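Local coordinates for SufE-like protein, chloroplastic (Arabidopsis thaliana, PDB 4PUI) that activates cysteine desulfurases to supply sulfur for iron-sulfur cluster assembly, the piece here being its BolA domain, which belongs to a glutaredoxin-binding protein, at residues Val25-Tyr30 and Thr48-Arg53. Residues are numbered along the deposited sequence; the frame is centred on the assembly and turned at random.
Sequences VEDVSY and THFNLR
Glu26 and Asn51 form an antiparallel hydrogen-bonded pair, with Val25-Leu52 and Asp27-Phe50 as non-hydrogen-bonded pairs on either side, and the strand axes run at 158°. Val28 N still reaches His49 O (2.8 Å), the donor tilted from the carbonyl plane, before residues 29-30 enter a 3-10 turn. Here Asp27 and Ser29 take over from main-chain pairing. Asp27 OD1 accepts from Ser29 N, closing an Asx turn, and on its syn side from Ser29 OG at 2.6 Å. With its proton so directed, the hydroxyl receives two backbone N-H groups across the contact: Thr48 N at 2.8 Å, just before the central strand, and His49 N, its first residue, the latter bond longer but straighter. Asp27 OD1 also sits over one face of the Phe50 ring, carboxylate and ring planes 33° apart, with Asp27 CB 3.6 Å from Phe50 CE2. Val25 CG1 meets the same ring at CD2, while Val25 CG2 packs beside Leu52 CD2; Ile10 of helix 5-18 touches both Phe50 and Leu52. On the other face, with CG anti to the backbone N (chi1 -176°) and the chain extended beyond it, Glu26 lies alongside Asn51, whose ND2 donates to Glu26 OE1 from above the carboxylate plane (3.1 Å); the same nitrogen touches Val28 CG1. An alanine in place of Asp27 would probably leave Ser29 N and OG without their shared acceptor, freeing the hydroxyl to turn from Thr48 and His49. The outer strand of the BolA domain sheet thus ends where a carboxylate orients a serine hydroxyl, which in turn accepts from two successive amides where the central strand begins.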
loop_
_atom_site.group_PDB
_atom_site.type_symbol
_atom_site.label_atom_id
_atom_site.label_comp_id
_atom_site.label_asym_id
_atom_site.label_seq_id
_atom_site.Cartn_x
_atom_site.Cartn_y
_atom_site.Cartn_z
ATOM N N VAL A 25 -2.316 -4.421 4.898
ATOM C CA VAL A 25 -3.034 -4.108 3.668
ATOM C C VAL A 25 -4.488 -4.395 3.977
ATOM O O VAL A 25 -4.875 -5.546 4.167
ATOM C CB VAL A 25 -2.543 -4.985 2.481
ATOM C CG1 VAL A 25 -3.413 -4.761 1.236
ATOM C CG2 VAL A 25 -1.069 -4.698 2.176
ATOM N N GLU A 26 -5.289 -3.343 4.084
ATOM C CA GLU A 26 -6.670 -3.497 4.515
ATOM C C GLU A 26 -7.603 -3.084 3.390
ATOM O O GLU A 26 -7.539 -1.953 2.912
ATOM C CB GLU A 26 -6.927 -2.634 5.752
ATOM C CG GLU A 26 -8.316 -2.788 6.345
ATOM C CD GLU A 26 -8.632 -1.712 7.366
ATOM O OE1 GLU A 26 -7.946 -0.666 7.373
ATOM O OE2 GLU A 26 -9.573 -1.914 8.156
ATOM N N ASP A 27 -8.459 -4.006 2.965
ATOM C CA ASP A 27 -9.445 -3.725 1.928
ATOM C C ASP A 27 -10.612 -2.970 2.560
ATOM O O ASP A 27 -11.334 -3.515 3.389
ATOM C CB ASP A 27 -9.907 -5.047 1.293
ATOM C CG ASP A 27 -10.786 -4.852 0.071
ATOM O OD1 ASP A 27 -11.348 -3.753 -0.105
ATOM O OD2 ASP A 27 -10.930 -5.818 -0.714
ATOM N N VAL A 28 -10.789 -1.711 2.176
ATOM C CA VAL A 28 -11.913 -0.927 2.676
ATOM C C VAL A 28 -12.887 -0.524 1.566
ATOM O O VAL A 28 -13.590 0.483 1.661
ATOM C CB VAL A 28 -11.434 0.301 3.479
ATOM C CG1 VAL A 28 -10.744 -0.148 4.775
ATOM C CG2 VAL A 28 -10.509 1.175 2.641
ATOM N N SER A 29 -12.939 -1.330 0.509
ATOM C CA SER A 29 -13.844 -1.061 -0.601
ATOM C C SER A 29 -15.298 -0.947 -0.165
ATOM O O SER A 29 -16.070 -0.192 -0.754
ATOM C CB SER A 29 -13.715 -2.150 -1.667
ATOM O OG SER A 29 -12.368 -2.298 -2.045
ATOM N N TYR A 30 -15.666 -1.699 0.868
ATOM C CA TYR A 30 -17.026 -1.661 1.400
ATOM C C TYR A 30 -17.468 -0.247 1.828
ATOM O O TYR A 30 -18.658 0.049 1.860
ATOM C CB TYR A 30 -17.168 -2.649 2.567
ATOM C CG TYR A 30 -16.361 -2.279 3.802
ATOM C CD1 TYR A 30 -16.897 -1.444 4.784
ATOM C CD2 TYR A 30 -15.075 -2.775 3.996
ATOM C CE1 TYR A 30 -16.173 -1.106 5.912
ATOM C CE2 TYR A 30 -14.344 -2.440 5.127
ATOM C CZ TYR A 30 -14.900 -1.607 6.078
ATOM O OH TYR A 30 -14.179 -1.270 7.198
ATOM N N THR A 48 -11.404 -1.872 -4.663
ATOM C CA THR A 48 -11.164 -0.548 -5.219
ATOM C C THR A 48 -10.443 0.373 -4.242
ATOM O O THR A 48 -9.817 1.344 -4.654
ATOM C CB THR A 48 -12.492 0.127 -5.584
ATOM O OG1 THR A 48 -13.335 0.139 -4.431
ATOM C CG2 THR A 48 -13.183 -0.629 -6.704
ATOM N N HIS A 49 -10.529 0.069 -2.949
ATOM C CA HIS A 49 -9.959 0.933 -1.924
ATOM C C HIS A 49 -9.227 0.134 -0.857
ATOM O O HIS A 49 -9.785 -0.802 -0.288
ATOM C CB HIS A 49 -11.063 1.755 -1.256
ATOM C CG HIS A 49 -11.713 2.745 -2.169
ATOM N ND1 HIS A 49 -12.589 2.377 -3.164
ATOM C CD2 HIS A 49 -11.609 4.095 -2.241
ATOM C CE1 HIS A 49 -12.999 3.453 -3.810
ATOM N NE2 HIS A 49 -12.415 4.509 -3.272
ATOM N N PHE A 50 -7.980 0.509 -0.586
ATOM C CA PHE A 50 -7.210 -0.127 0.475
ATOM C C PHE A 50 -6.574 0.912 1.380
ATOM O O PHE A 50 -6.235 2.007 0.935
ATOM C CB PHE A 50 -6.098 -1.008 -0.092
ATOM C CG PHE A 50 -6.596 -2.221 -0.826
ATOM C CD1 PHE A 50 -7.016 -2.134 -2.143
ATOM C CD2 PHE A 50 -6.639 -3.456 -0.187
ATOM C CE1 PHE A 50 -7.485 -3.265 -2.816
ATOM C CE2 PHE A 50 -7.092 -4.587 -0.847
ATOM C CZ PHE A 50 -7.518 -4.491 -2.172
ATOM N N ASN A 51 -6.432 0.554 2.653
ATOM C CA ASN A 51 -5.573 1.288 3.570
ATOM C C ASN A 51 -4.277 0.513 3.697
ATOM O O ASN A 51 -4.301 -0.695 3.926
ATOM C CB ASN A 51 -6.208 1.425 4.964
ATOM C CG ASN A 51 -7.480 2.268 4.963
ATOM O OD1 ASN A 51 -7.632 3.175 4.146
ATOM N ND2 ASN A 51 -8.391 1.975 5.887
ATOM N N LEU A 52 -3.149 1.203 3.550
ATOM C CA LEU A 52 -1.834 0.582 3.704
ATOM C C LEU A 52 -1.081 1.207 4.883
ATOM O O LEU A 52 -1.025 2.430 5.003
ATOM C CB LEU A 52 -1.001 0.810 2.456
ATOM C CG LEU A 52 -1.587 0.363 1.122
ATOM C CD1 LEU A 52 -0.620 0.658 -0.021
ATOM C CD2 LEU A 52 -1.913 -1.119 1.162
ATOM N N ARG A 53 -0.506 0.369 5.744
ATOM C CA ARG A 53 0.429 0.856 6.749
ATOM C C ARG A 53 1.731 0.103 6.551
ATOM O O ARG A 53 1.763 -1.124 6.645
ATOM C CB ARG A 53 -0.092 0.646 8.171
ATOM C CG ARG A 53 0.857 1.201 9.252
ATOM C CD ARG A 53 0.355 0.857 10.641
ATOM N NE ARG A 53 1.173 1.411 11.719
ATOM C CZ ARG A 53 2.230 0.797 12.236
ATOM N NH1 ARG A 53 2.610 -0.369 11.747
ATOM N NH2 ARG A 53 2.910 1.350 13.240
#